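Local structure of possible adenyl cyclase-associated protein (Cryptosporidium parvum, 2B0R) at residues H57-D62 with S80-I85; L105-I110 with Q124-V129; S133-N138 with Y154-S159. The protein probably binds and sequesters monomeric actin as a cyclase-associated protein. All coordinates share one frame; numbering follows the deposited sequence.

From the N terminus, the chain winds as a parallel beta-helix, and each contact closes one turn of it by bringing a corner onto the equivalent corner of the next coil. Interaction 1 comes first, where the loop after strand 51-55 meets the bend between strands 74-81 and 84-87. Interaction 2 joins the ends of strands 102-106 and 121-125, where the chain turns back from the second sheet to the first. Interaction 3 returns to the same kind of corner as interaction 1, after strands 131-135 and 152-156. The three follow in series, neither nesting nor crossing. Interactions 1 and 2 touch through a probable hydrogen bond between Ile85 and Leu105.

Interaction 1 (H57-D62 with S80-I85); sequences HVNCAD and SQNSRI
Asn59 and Asn82 sit on successive coils, side by side and pointing the same way. Asn82 ND2 donates to Asn59 OD1 at 2.6 Å, coming nearly head-on to the C=O, but the bond is bent at the hydrogen and OD1 is tilted out of the Asn82 amide plane. The two amide planes are turned 53° apart, so this is a single N-H to O=C link between amides that are not stacked flat. Both side chains have CG anti to the carbonyl carbon, and both residues have positive phi, which lets the two corners bend alike. The pair resembles one step of the asparagine ladders known from other parallel beta-helices.

Deeper in, Ser83 points across at the loop. A chi1 of -28° holds its OG between two carbonyls, 3.0 Å from His57 O and also within reach of Gln81 O in its own segment; with one proton to give, which oxygen receives it is not settled. Cys60 packs against the same serine, with SG 3.9 Å from Ser83 OG. Backbone bonds frame this hydroxyl: Gln81 N donates to His57 O at 3.0 Å, and Asn59 N to Gln81 O at 3.1 Å, so each carbonyl also serves the main chain.

At the start of the contact, Ser80 OG lies near the plane of the His57 ring, at its edge. His57 N reaches that hydroxyl only weakly, and Ser80 OG is hydrogen-bonded to Arg78 O. The imidazole gives its NE2 to Lys44 O, while the amide of Gln81 is held by Arg35 O and Val37 N.

Two backbone bonds thus span the corner, supplemented by the exposed asparagine pair and by the buried Ser83 hydroxyl set between two carbonyls.

Interaction 2 (L105-I110 with Q124-V129); sequences LVNGVI and QMTGIV
Leu105 lies alongside Gln124, the two side chains running the same way. With CG opposite the backbone N (chi1 -172°), the leucine lays CD1 along the whole extended glutamine, from CB to the amide oxygen, 3.7 Å from Gln124 CG. Strand pairing is parallel at this point, and Leu105 also bonds through its backbone to Ile85 and Val87 of the preceding coil.

Val106 is gripped through both backbone polar atoms: its N donates to Gln124 O at 2.8 Å, and its O accepts from Thr126 N at 2.9 Å. On the buried side, Val106 CG2 rests 4.0 Å from Met125 CB, while the rest of the methionine leads away. Ile94 of strand 93-100 packs on Val106 in the interior of the parallel beta-helix.

The strand ends at Val106, and Asn107 begins the turn. Asn107 O takes the N-H of Gly127 at 2.7 Å, the donor tilted from the carbonyl plane, with a weaker approach from Thr126 N. Its side chain crosses that of Thr126 at about a right angle, and the amide nitrogen ND2 is spent on Glu88 O, one coil back.

Gly108 has no side chain, and its CA lies 4.0 Å from Val129 CG2. Val109 CG2 meets Val129 CG1 at 3.7 Å as the two valines slant past each other. Ile94 touches Val109 as well.

The chemistry is therefore divided: backbone N-H and C=O groups carry the polar pairing round the corner, while Val106, Val109 and Val129 supply the apolar packing, to which Met125 gives only its CB, consistent with a turn held mainly by main-chain bonds and valine contacts.

Interaction 3 (S133-N138 with Y154-S159); sequences SLDKSN and YSSKSS
Lys136 and Lys157 run side by side and point the same way, their methylene chains in touch, with Lys136 CE 3.7 Å from Lys157 CE. The ends part: Lys157 folds at its last two torsions, and Lys136 NZ stands 6.0 Å from Lys157 NZ. Each lysine has positive phi, so the chain kinks at the same place in both coils.

Next to them, Asp135 and Ser156 share a face of the sheet. Asp135 extends its carboxylate with CG opposite the backbone N (chi1 170°), and Ser156 OG donates to Asp135 OD2 at 2.8 Å, OD2 accepting through its anti lone pair, the one away from OD1.

These corners belong to the parallel beta-helix of the CAP C-terminal domain: strands 131-135 and 152-156 run almost exactly parallel, and matching positions fall above one another from coil to coil. Strand 152-156 is the last of its sheet in this chain, but Tyr154 and Ser155 pair antiparallel with a strand of the second subunit, which carries the sheet on across the interface.

Past the lysines, Ser158 turns its hydroxyl back onto the corner. Ser158 OG gives its proton to Ser156 O in its own segment and accepts from Ser137 N at 3.0 Å. Ser137 repeats the fold-back one coil earlier, its OG bonded to Asp135 O and, as acceptor, to Cys118 N. Ser156 O also takes Lys136 N, in the carbonyl plane, whereas Ser158 OG comes from above that plane.

At the far end Asn138 lies beside Ser159 on the same face. Ser159 OG donates to Asn138 OD1, a bond very short in the model and of doubtful length; the amide's other end, ND2, is held by Asp119. Ser159 N donates to Ser137 O at 2.9 Å, where the strands pair again.

Interaction 1 (H57-D62 with S80-I85)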
ATOM      1  N   HIS A  57      -7.013 -20.420  14.627  1.00 64.53           N
ATOM      2  CA  HIS A  57      -6.000 -21.442  14.881  1.00 66.34           C
ATOM      3  C   HIS A  57      -4.692 -20.773  15.211  1.00 67.77           C
ATOM      4  O   HIS A  57      -4.041 -20.169  14.346  1.00 66.15           O
ATOM      5  CB  HIS A  57      -5.896 -22.410  13.724  1.00 66.62           C
ATOM      6  CG  HIS A  57      -7.198 -23.071  13.390  1.00 67.40           C
ATOM      7  ND1 HIS A  57      -7.560 -24.301  13.892  1.00 67.53           N
ATOM      8  CD2 HIS A  57      -8.226 -22.665  12.606  1.00 67.94           C
ATOM      9  CE1 HIS A  57      -8.754 -24.626  13.426  1.00 68.97           C
ATOM     10  NE2 HIS A  57      -9.180 -23.651  12.642  1.00 67.26           N
ATOM     11  N   VAL A  58      -4.344 -20.853  16.495  1.00 71.34           N
ATOM     12  CA  VAL A  58      -3.189 -20.155  17.058  1.00 72.27           C
ATOM     13  C   VAL A  58      -2.136 -21.140  17.564  1.00 72.06           C
ATOM     14  O   VAL A  58      -2.426 -22.029  18.352  1.00 71.98           O
ATOM     15  CB  VAL A  58      -3.619 -19.153  18.161  1.00 72.49           C
ATOM     16  CG1 VAL A  58      -2.413 -18.432  18.740  1.00 74.36           C
ATOM     17  CG2 VAL A  58      -4.573 -18.132  17.583  1.00 71.41           C
ATOM     18  N   ASN A  59      -0.921 -20.966  17.059  1.00 74.16           N
ATOM     19  CA  ASN A  59       0.240 -21.793  17.395  1.00 77.51           C
ATOM     20  C   ASN A  59       0.003 -23.301  17.350  1.00 79.08           C
ATOM     21  O   ASN A  59       0.517 -24.044  18.192  1.00 80.84           O
ATOM     22  CB  ASN A  59       0.835 -21.370  18.743  1.00 77.56           C
ATOM     23  CG  ASN A  59       1.251 -19.924  18.756  1.00 79.56           C
ATOM     24  OD1 ASN A  59       2.066 -19.484  17.935  1.00 78.57           O
ATOM     25  ND2 ASN A  59       0.691 -19.163  19.684  1.00 80.25           N
ATOM     26  N   CYS A  60      -0.760 -23.753  16.362  1.00 79.34           N
ATOM     27  CA  CYS A  60      -1.006 -25.179  16.198  1.00 81.01           C
ATOM     28  C   CYS A  60       0.274 -25.921  15.871  1.00 81.89           C
ATOM     29  O   CYS A  60       1.026 -25.527  14.980  1.00 81.95           O
ATOM     30  CB  CYS A  60      -2.039 -25.428  15.116  1.00 80.52           C
ATOM     31  SG  CYS A  60      -3.548 -24.595  15.443  1.00 86.02           S
ATOM     32  N   ALA A  61       0.511 -26.999  16.611  1.00 84.33           N
ATOM     33  CA  ALA A  61       1.653 -27.886  16.372  1.00 85.82           C
ATOM     34  C   ALA A  61       1.486 -28.608  15.033  1.00 84.55           C
ATOM     35  O   ALA A  61       2.453 -28.812  14.290  1.00 84.26           O
ATOM     36  CB  ALA A  61       1.795 -28.903  17.533  1.00 84.83           C
ATOM     37  N   ASP A  62       0.237 -28.974  14.740  1.00 83.36           N
ATOM     38  CA  ASP A  62      -0.111 -29.739  13.545  1.00 80.50           C
ATOM     39  C   ASP A  62      -0.778 -28.888  12.439  1.00 74.68           C
ATOM     40  O   ASP A  62      -1.514 -27.928  12.726  1.00 70.72           O
ATOM     41  CB  ASP A  62      -1.022 -30.919  13.925  1.00 83.74           C
ATOM     42  CG  ASP A  62      -0.249 -32.110  14.502  1.00 85.95           C
ATOM     43  OD1 ASP A  62       0.896 -32.373  14.060  1.00 86.54           O
ATOM     44  OD2 ASP A  62      -0.812 -32.798  15.381  1.00 87.04           O
ATOM     45  N   SER A  80      -5.815 -16.306  12.337  1.00 55.45           N
ATOM     46  CA  SER A  80      -4.954 -17.381  12.669  1.00 53.05           C
ATOM     47  C   SER A  80      -3.499 -16.933  12.701  1.00 54.83           C
ATOM     48  O   SER A  80      -3.121 -15.937  12.045  1.00 52.19           O
ATOM     49  CB  SER A  80      -5.200 -18.506  11.672  1.00 57.44           C
ATOM     50  OG  SER A  80      -6.581 -18.844  11.682  1.00 56.53           O
ATOM     51  N   GLN A  81      -2.689 -17.682  13.464  1.00 55.97           N
ATOM     52  CA  GLN A  81      -1.289 -17.362  13.702  1.00 55.19           C
ATOM     53  C   GLN A  81      -0.455 -18.615  13.823  1.00 57.36           C
ATOM     54  O   GLN A  81      -0.921 -19.613  14.301  1.00 60.03           O
ATOM     55  CB  GLN A  81      -1.170 -16.535  14.963  1.00 57.38           C
ATOM     56  CG  GLN A  81       0.230 -16.015  15.238  1.00 59.75           C
ATOM     57  CD  GLN A  81       0.225 -14.565  15.625  1.00 60.50           C
ATOM     58  OE1 GLN A  81      -0.587 -14.124  16.452  1.00 63.91           O
ATOM     59  NE2 GLN A  81       1.124 -13.797  15.018  1.00 61.16           N
ATOM     60  N   ASN A  82       0.787 -18.544  13.373  1.00 60.50           N
ATOM     61  CA  ASN A  82       1.691 -19.687  13.336  1.00 64.65           C
ATOM     62  C   ASN A  82       1.040 -21.054  13.155  1.00 65.46           C
ATOM     63  O   ASN A  82       1.108 -21.898  14.046  1.00 70.06           O
ATOM     64  CB  ASN A  82       2.578 -19.711  14.582  1.00 71.02           C
ATOM     65  CG  ASN A  82       3.144 -18.348  14.930  1.00 75.70           C
ATOM     66  OD1 ASN A  82       3.223 -17.441  14.081  1.00 78.04           O
ATOM     67  ND2 ASN A  82       3.543 -18.192  16.192  1.00 77.37           N
ATOM     68  N   SER A  83       0.415 -21.282  12.010  1.00 65.58           N
ATOM     69  CA  SER A  83      -0.111 -22.616  11.692  1.00 64.84           C
ATOM     70  C   SER A  83      -0.025 -22.908  10.205  1.00 63.97           C
ATOM     71  O   SER A  83      -0.166 -21.999   9.397  1.00 65.37           O
ATOM     72  CB  SER A  83      -1.562 -22.738  12.140  1.00 63.45           C
ATOM     73  OG  SER A  83      -1.815 -21.898  13.242  1.00 61.85           O
ATOM     74  N   ARG A  84       0.227 -24.176   9.858  1.00 64.84           N
ATOM     75  CA  ARG A  84       0.105 -24.646   8.488  1.00 64.53           C
ATOM     76  C   ARG A  84      -1.384 -24.962   8.265  1.00 61.85           C
ATOM     77  O   ARG A  84      -2.008 -25.654   9.079  1.00 63.87           O
ATOM     78  CB  ARG A  84       1.039 -25.868   8.189  1.00 66.83           C
ATOM     79  CG  ARG A  84       1.500 -25.988   6.644  1.00 68.77           C
ATOM     80  CD  ARG A  84       2.551 -27.150   6.259  1.00 69.16           C
ATOM     81  NE  ARG A  84       3.344 -26.837   5.025  1.00 71.63           N
ATOM     82  CZ  ARG A  84       4.691 -26.683   4.967  1.00 74.39           C
ATOM     83  NH1 ARG A  84       5.444 -26.851   6.067  1.00 73.10           N
ATOM     84  NH2 ARG A  84       5.302 -26.380   3.802  1.00 71.05           N
ATOM     85  N   ILE A  85      -1.964 -24.390   7.212  1.00 57.79           N
ATOM     86  CA  ILE A  85      -3.299 -24.792   6.731  1.00 56.54           C
ATOM     87  C   ILE A  85      -3.192 -25.409   5.323  1.00 55.87           C
ATOM     88  O   ILE A  85      -2.391 -24.957   4.492  1.00 55.28           O
ATOM     89  CB  ILE A  85      -4.294 -23.625   6.723  1.00 57.20           C
ATOM     90  CG1 ILE A  85      -4.568 -23.138   8.154  1.00 58.55           C
ATOM     91  CG2 ILE A  85      -5.594 -24.031   6.050  1.00 55.89           C
ATOM     92  CD1 ILE A  85      -3.586 -22.089   8.644  1.00 59.99           C
TER

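Interaction 2 (L105-I110 with Q124-V129)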
ATOM      1  N   LEU A 105      -1.039 -24.402   2.140  1.00 51.60           N
ATOM      2  CA  LEU A 105      -0.854 -25.212   0.957  1.00 50.76           C
ATOM      3  C   LEU A 105      -2.206 -25.424   0.383  1.00 48.24           C
ATOM      4  O   LEU A 105      -3.123 -25.809   1.089  1.00 50.06           O
ATOM      5  CB  LEU A 105      -0.188 -26.549   1.277  1.00 52.28           C
ATOM      6  CG  LEU A 105       0.233 -27.429   0.079  1.00 53.88           C
ATOM      7  CD1 LEU A 105       1.573 -27.010  -0.509  1.00 52.38           C
ATOM      8  CD2 LEU A 105       0.310 -28.907   0.490  1.00 53.83           C
ATOM      9  N   VAL A 106      -2.350 -25.140  -0.906  1.00 46.82           N
ATOM     10  CA  VAL A 106      -3.644 -25.278  -1.579  1.00 43.47           C
ATOM     11  C   VAL A 106      -3.507 -26.026  -2.889  1.00 46.18           C
ATOM     12  O   VAL A 106      -2.428 -26.076  -3.506  1.00 48.21           O
ATOM     13  CB  VAL A 106      -4.353 -23.904  -1.821  1.00 41.99           C
ATOM     14  CG1 VAL A 106      -4.542 -23.128  -0.518  1.00 37.94           C
ATOM     15  CG2 VAL A 106      -3.627 -23.073  -2.851  1.00 38.04           C
ATOM     16  N   ASN A 107      -4.600 -26.636  -3.302  1.00 48.32           N
ATOM     17  CA  ASN A 107      -4.667 -27.267  -4.603  1.00 47.56           C
ATOM     18  C   ASN A 107      -4.742 -26.177  -5.708  1.00 47.56           C
ATOM     19  O   ASN A 107      -3.720 -25.788  -6.310  1.00 50.11           O
ATOM     20  CB  ASN A 107      -5.870 -28.188  -4.641  1.00 47.74           C
ATOM     21  CG  ASN A 107      -5.937 -29.001  -5.897  1.00 49.46           C
ATOM     22  OD1 ASN A 107      -5.334 -28.668  -6.911  1.00 51.93           O
ATOM     23  ND2 ASN A 107      -6.694 -30.064  -5.850  1.00 49.66           N
ATOM     24  N   GLY A 108      -5.948 -25.696  -5.962  1.00 44.13           N
ATOM     25  CA  GLY A 108      -6.123 -24.525  -6.775  1.00 43.41           C
ATOM     26  C   GLY A 108      -7.493 -23.934  -6.583  1.00 42.84           C
ATOM     27  O   GLY A 108      -8.269 -24.399  -5.750  1.00 41.50           O
ATOM     28  N   VAL A 109      -7.800 -22.904  -7.369  1.00 42.69           N
ATOM     29  CA  VAL A 109      -9.148 -22.295  -7.353  1.00 40.18           C
ATOM     30  C   VAL A 109      -9.722 -22.035  -8.754  1.00 40.31           C
ATOM     31  O   VAL A 109      -9.005 -21.870  -9.717  1.00 42.85           O
ATOM     32  CB  VAL A 109      -9.168 -20.993  -6.511  1.00 41.72           C
ATOM     33  CG1 VAL A 109      -8.767 -21.296  -5.076  1.00 44.53           C
ATOM     34  CG2 VAL A 109      -8.224 -19.989  -7.066  1.00 36.47           C
ATOM     35  N   ILE A 110     -11.035 -22.025  -8.857  1.00 44.33           N
ATOM     36  CA  ILE A 110     -11.703 -21.649 -10.073  1.00 44.35           C
ATOM     37  C   ILE A 110     -11.403 -20.175 -10.366  1.00 47.70           C
ATOM     38  O   ILE A 110     -11.028 -19.803 -11.488  1.00 47.90           O
ATOM     39  CB  ILE A 110     -13.245 -21.917  -9.967  1.00 48.26           C
ATOM     40  CG1 ILE A 110     -13.533 -23.436  -9.932  1.00 48.18           C
ATOM     41  CG2 ILE A 110     -14.038 -21.207 -11.127  1.00 43.63           C
ATOM     42  CD1 ILE A 110     -13.182 -24.157 -11.250  1.00 43.33           C
ATOM     43  N   GLN A 124       1.378 -21.633  -1.014  1.00 45.17           N
ATOM     44  CA  GLN A 124       1.818 -22.498  -2.082  1.00 48.33           C
ATOM     45  C   GLN A 124       0.656 -23.252  -2.685  1.00 48.85           C
ATOM     46  O   GLN A 124      -0.235 -23.695  -1.976  1.00 50.04           O
ATOM     47  CB  GLN A 124       2.875 -23.487  -1.587  1.00 48.27           C
ATOM     48  CG  GLN A 124       3.279 -24.547  -2.648  1.00 50.91           C
ATOM     49  CD  GLN A 124       4.594 -25.268  -2.328  1.00 51.70           C
ATOM     50  OE1 GLN A 124       4.918 -25.498  -1.172  1.00 51.94           O
ATOM     51  NE2 GLN A 124       5.349 -25.616  -3.366  1.00 51.66           N
ATOM     52  N   MET A 125       0.687 -23.399  -4.001  1.00 50.14           N
ATOM     53  CA  MET A 125      -0.335 -24.110  -4.735  1.00 54.99           C
ATOM     54  C   MET A 125       0.294 -25.309  -5.430  1.00 54.48           C
ATOM     55  O   MET A 125       1.443 -25.252  -5.835  1.00 54.36           O
ATOM     56  CB  MET A 125      -0.955 -23.171  -5.779  1.00 53.80           C
ATOM     57  CG  MET A 125       0.008 -22.835  -6.905  1.00 56.47           C
ATOM     58  SD  MET A 125      -0.505 -21.571  -8.082  1.00 57.11           S
ATOM     59  CE  MET A 125      -0.252 -20.077  -7.114  1.00 53.84           C
ATOM     60  N   THR A 126      -0.462 -26.388  -5.590  1.00 55.59           N
ATOM     61  CA  THR A 126       0.028 -27.505  -6.417  1.00 55.79           C
ATOM     62  C   THR A 126      -0.636 -27.505  -7.767  1.00 57.23           C
ATOM     63  O   THR A 126      -0.155 -28.175  -8.688  1.00 56.40           O
ATOM     64  CB  THR A 126      -0.269 -28.875  -5.825  1.00 51.10           C
ATOM     65  OG1 THR A 126      -1.682 -28.996  -5.641  1.00 51.76           O
ATOM     66  CG2 THR A 126       0.452 -29.079  -4.515  1.00 48.94           C
ATOM     67  N   GLY A 127      -1.758 -26.784  -7.878  1.00 57.65           N
ATOM     68  CA  GLY A 127      -2.540 -26.744  -9.121  1.00 58.75           C
ATOM     69  C   GLY A 127      -2.664 -25.359  -9.745  1.00 60.31           C
ATOM     70  O   GLY A 127      -1.686 -24.601  -9.808  1.00 59.23           O
ATOM     71  N   ILE A 128      -3.866 -25.036 -10.215  1.00 58.91           N
ATOM     72  CA  ILE A 128      -4.108 -23.752 -10.843  1.00 61.12           C
ATOM     73  C   ILE A 128      -4.733 -22.718  -9.883  1.00 55.58           C
ATOM     74  O   ILE A 128      -5.733 -22.987  -9.198  1.00 52.50           O
ATOM     75  CB  ILE A 128      -5.006 -23.864 -12.137  1.00 62.41           C
ATOM     76  CG1 ILE A 128      -4.678 -25.120 -12.953  1.00 65.85           C
ATOM     77  CG2 ILE A 128      -4.845 -22.596 -13.015  1.00 62.16           C
ATOM     78  CD1 ILE A 128      -5.773 -25.494 -14.101  1.00 66.74           C
ATOM     79  N   VAL A 129      -4.131 -21.533  -9.852  1.00 52.19           N
ATOM     80  CA  VAL A 129      -4.746 -20.361  -9.217  1.00 49.71           C
ATOM     81  C   VAL A 129      -4.720 -19.219 -10.225  1.00 47.13           C
ATOM     82  O   VAL A 129      -3.678 -18.650 -10.471  1.00 48.92           O
ATOM     83  CB  VAL A 129      -4.055 -19.958  -7.883  1.00 48.29           C
ATOM     84  CG1 VAL A 129      -4.710 -18.711  -7.325  1.00 49.32           C
ATOM     85  CG2 VAL A 129      -4.131 -21.099  -6.831  1.00 45.53           C
TER

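Interaction 3 (S133-N138 with Y154-S159)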
ATOM      1  N   SER A 133      -5.235 -11.799  -4.994  1.00 44.94           N
ATOM      2  CA  SER A 133      -5.334 -10.410  -4.630  1.00 45.50           C
ATOM      3  C   SER A 133      -4.805 -10.168  -3.227  1.00 45.00           C
ATOM      4  O   SER A 133      -5.183 -10.862  -2.265  1.00 46.68           O
ATOM      5  CB  SER A 133      -6.783  -9.908  -4.840  1.00 42.19           C
ATOM      6  OG  SER A 133      -7.238  -9.228  -3.707  1.00 48.93           O
ATOM      7  N   LEU A 134      -3.903  -9.197  -3.128  1.00 45.40           N
ATOM      8  CA  LEU A 134      -3.276  -8.837  -1.857  1.00 48.65           C
ATOM      9  C   LEU A 134      -3.587  -7.410  -1.512  1.00 48.08           C
ATOM     10  O   LEU A 134      -3.274  -6.496  -2.273  1.00 51.78           O
ATOM     11  CB  LEU A 134      -1.757  -8.970  -1.934  1.00 47.12           C
ATOM     12  CG  LEU A 134      -1.110 -10.243  -2.442  1.00 48.63           C
ATOM     13  CD1 LEU A 134       0.373 -10.086  -2.314  1.00 49.29           C
ATOM     14  CD2 LEU A 134      -1.573 -11.451  -1.668  1.00 48.78           C
ATOM     15  N   ASP A 135      -4.168  -7.215  -0.348  1.00 44.97           N
ATOM     16  CA  ASP A 135      -4.589  -5.906   0.074  1.00 46.02           C
ATOM     17  C   ASP A 135      -4.239  -5.677   1.555  1.00 46.59           C
ATOM     18  O   ASP A 135      -4.571  -6.511   2.413  1.00 48.42           O
ATOM     19  CB  ASP A 135      -6.097  -5.744  -0.203  1.00 49.94           C
ATOM     20  CG  ASP A 135      -6.667  -4.484   0.420  1.00 55.32           C
ATOM     21  OD1 ASP A 135      -7.443  -4.601   1.395  1.00 57.78           O
ATOM     22  OD2 ASP A 135      -6.316  -3.376  -0.041  1.00 56.86           O
ATOM     23  N   LYS A 136      -3.547  -4.569   1.849  1.00 47.25           N
ATOM     24  CA  LYS A 136      -3.079  -4.264   3.229  1.00 49.85           C
ATOM     25  C   LYS A 136      -2.368  -5.448   3.886  1.00 50.57           C
ATOM     26  O   LYS A 136      -2.741  -5.881   4.977  1.00 52.60           O
ATOM     27  CB  LYS A 136      -4.231  -3.807   4.140  1.00 51.63           C
ATOM     28  CG  LYS A 136      -4.944  -2.550   3.696  1.00 57.16           C
ATOM     29  CD  LYS A 136      -6.147  -2.298   4.580  1.00 59.68           C
ATOM     30  CE  LYS A 136      -7.001  -1.188   4.023  1.00 66.32           C
ATOM     31  NZ  LYS A 136      -8.439  -1.614   3.917  1.00 69.14           N
ATOM     32  N   SER A 137      -1.352  -5.971   3.229  1.00 49.70           N
ATOM     33  CA  SER A 137      -0.699  -7.137   3.749  1.00 52.11           C
ATOM     34  C   SER A 137       0.808  -7.004   3.610  1.00 52.62           C
ATOM     35  O   SER A 137       1.282  -6.275   2.736  1.00 51.34           O
ATOM     36  CB  SER A 137      -1.232  -8.399   3.027  1.00 53.87           C
ATOM     37  OG  SER A 137      -2.582  -8.702   3.392  1.00 50.19           O
ATOM     38  N   ASN A 138       1.573  -7.714   4.455  1.00 53.96           N
ATOM     39  CA  ASN A 138       3.057  -7.584   4.420  1.00 56.41           C
ATOM     40  C   ASN A 138       3.842  -8.890   4.550  1.00 54.97           C
ATOM     41  O   ASN A 138       3.454  -9.788   5.309  1.00 54.19           O
ATOM     42  CB  ASN A 138       3.530  -6.563   5.464  1.00 59.60           C
ATOM     43  CG  ASN A 138       2.656  -5.309   5.487  1.00 62.71           C
ATOM     44  OD1 ASN A 138       2.767  -4.437   4.610  1.00 65.12           O
ATOM     45  ND2 ASN A 138       1.769  -5.228   6.473  1.00 59.45           N
ATOM     46  N   TYR A 154      -3.078  -9.085  -7.892  1.00 46.64           N
ATOM     47  CA  TYR A 154      -3.533  -7.716  -7.673  1.00 46.13           C
ATOM     48  C   TYR A 154      -3.054  -7.282  -6.296  1.00 46.46           C
ATOM     49  O   TYR A 154      -3.140  -8.060  -5.328  1.00 49.04           O
ATOM     50  CB  TYR A 154      -5.063  -7.615  -7.816  1.00 44.93           C
ATOM     51  CG  TYR A 154      -5.542  -7.883  -9.230  1.00 45.18           C
ATOM     52  CD1 TYR A 154      -5.684  -9.208  -9.723  1.00 48.26           C
ATOM     53  CD2 TYR A 154      -5.832  -6.821 -10.098  1.00 46.19           C
ATOM     54  CE1 TYR A 154      -6.124  -9.459 -11.055  1.00 48.42           C
ATOM     55  CE2 TYR A 154      -6.244  -7.048 -11.429  1.00 47.83           C
ATOM     56  CZ  TYR A 154      -6.396  -8.367 -11.900  1.00 48.83           C
ATOM     57  OH  TYR A 154      -6.801  -8.565 -13.208  1.00 47.99           O
ATOM     58  N   SER A 155      -2.497  -6.071  -6.216  1.00 44.26           N
ATOM     59  CA  SER A 155      -1.898  -5.586  -4.981  1.00 43.75           C
ATOM     60  C   SER A 155      -2.218  -4.142  -4.716  1.00 45.49           C
ATOM     61  O   SER A 155      -2.141  -3.290  -5.625  1.00 48.66           O
ATOM     62  CB  SER A 155      -0.379  -5.758  -5.008  1.00 42.74           C
ATOM     63  OG  SER A 155       0.187  -5.015  -6.060  1.00 45.80           O
ATOM     64  N   SER A 156      -2.555  -3.857  -3.464  1.00 43.42           N
ATOM     65  CA  SER A 156      -2.839  -2.499  -3.036  1.00 50.08           C
ATOM     66  C   SER A 156      -2.486  -2.427  -1.584  1.00 52.07           C
ATOM     67  O   SER A 156      -2.786  -3.387  -0.832  1.00 50.59           O
ATOM     68  CB  SER A 156      -4.327  -2.153  -3.226  1.00 49.95           C
ATOM     69  OG  SER A 156      -5.105  -3.072  -2.502  1.00 51.54           O
ATOM     70  N   LYS A 157      -1.853  -1.305  -1.198  1.00 50.99           N
ATOM     71  CA  LYS A 157      -1.481  -1.006   0.199  1.00 53.71           C
ATOM     72  C   LYS A 157      -0.765  -2.157   0.849  1.00 51.70           C
ATOM     73  O   LYS A 157      -1.077  -2.553   1.966  1.00 51.45           O
ATOM     74  CB  LYS A 157      -2.725  -0.598   1.025  1.00 56.40           C
ATOM     75  CG  LYS A 157      -3.300   0.790   0.651  1.00 59.56           C
ATOM     76  CD  LYS A 157      -4.693   1.030   1.236  1.00 61.74           C
ATOM     77  CE  LYS A 157      -4.647   1.320   2.767  1.00 64.61           C
ATOM     78  NZ  LYS A 157      -4.433   2.741   3.105  1.00 63.02           N
ATOM     79  N   SER A 158       0.197  -2.729   0.142  1.00 53.92           N
ATOM     80  CA  SER A 158       0.810  -3.950   0.632  1.00 51.45           C
ATOM     81  C   SER A 158       2.279  -3.940   0.372  1.00 50.04           C
ATOM     82  O   SER A 158       2.721  -3.377  -0.631  1.00 54.48           O
ATOM     83  CB  SER A 158       0.152  -5.152  -0.047  1.00 54.88           C
ATOM     84  OG  SER A 158      -1.218  -5.273   0.346  1.00 57.66           O
ATOM     85  N   SER A 159       3.051  -4.578   1.243  1.00 47.75           N
ATOM     86  CA  SER A 159       4.524  -4.557   1.083  1.00 52.42           C
ATOM     87  C   SER A 159       5.217  -5.942   1.124  1.00 50.87           C
ATOM     88  O   SER A 159       4.593  -6.948   1.477  1.00 49.88           O
ATOM     89  CB  SER A 159       5.137  -3.634   2.137  1.00 50.81           C
ATOM     90  OG  SER A 159       4.919  -4.185   3.408  1.00 54.79           O
TER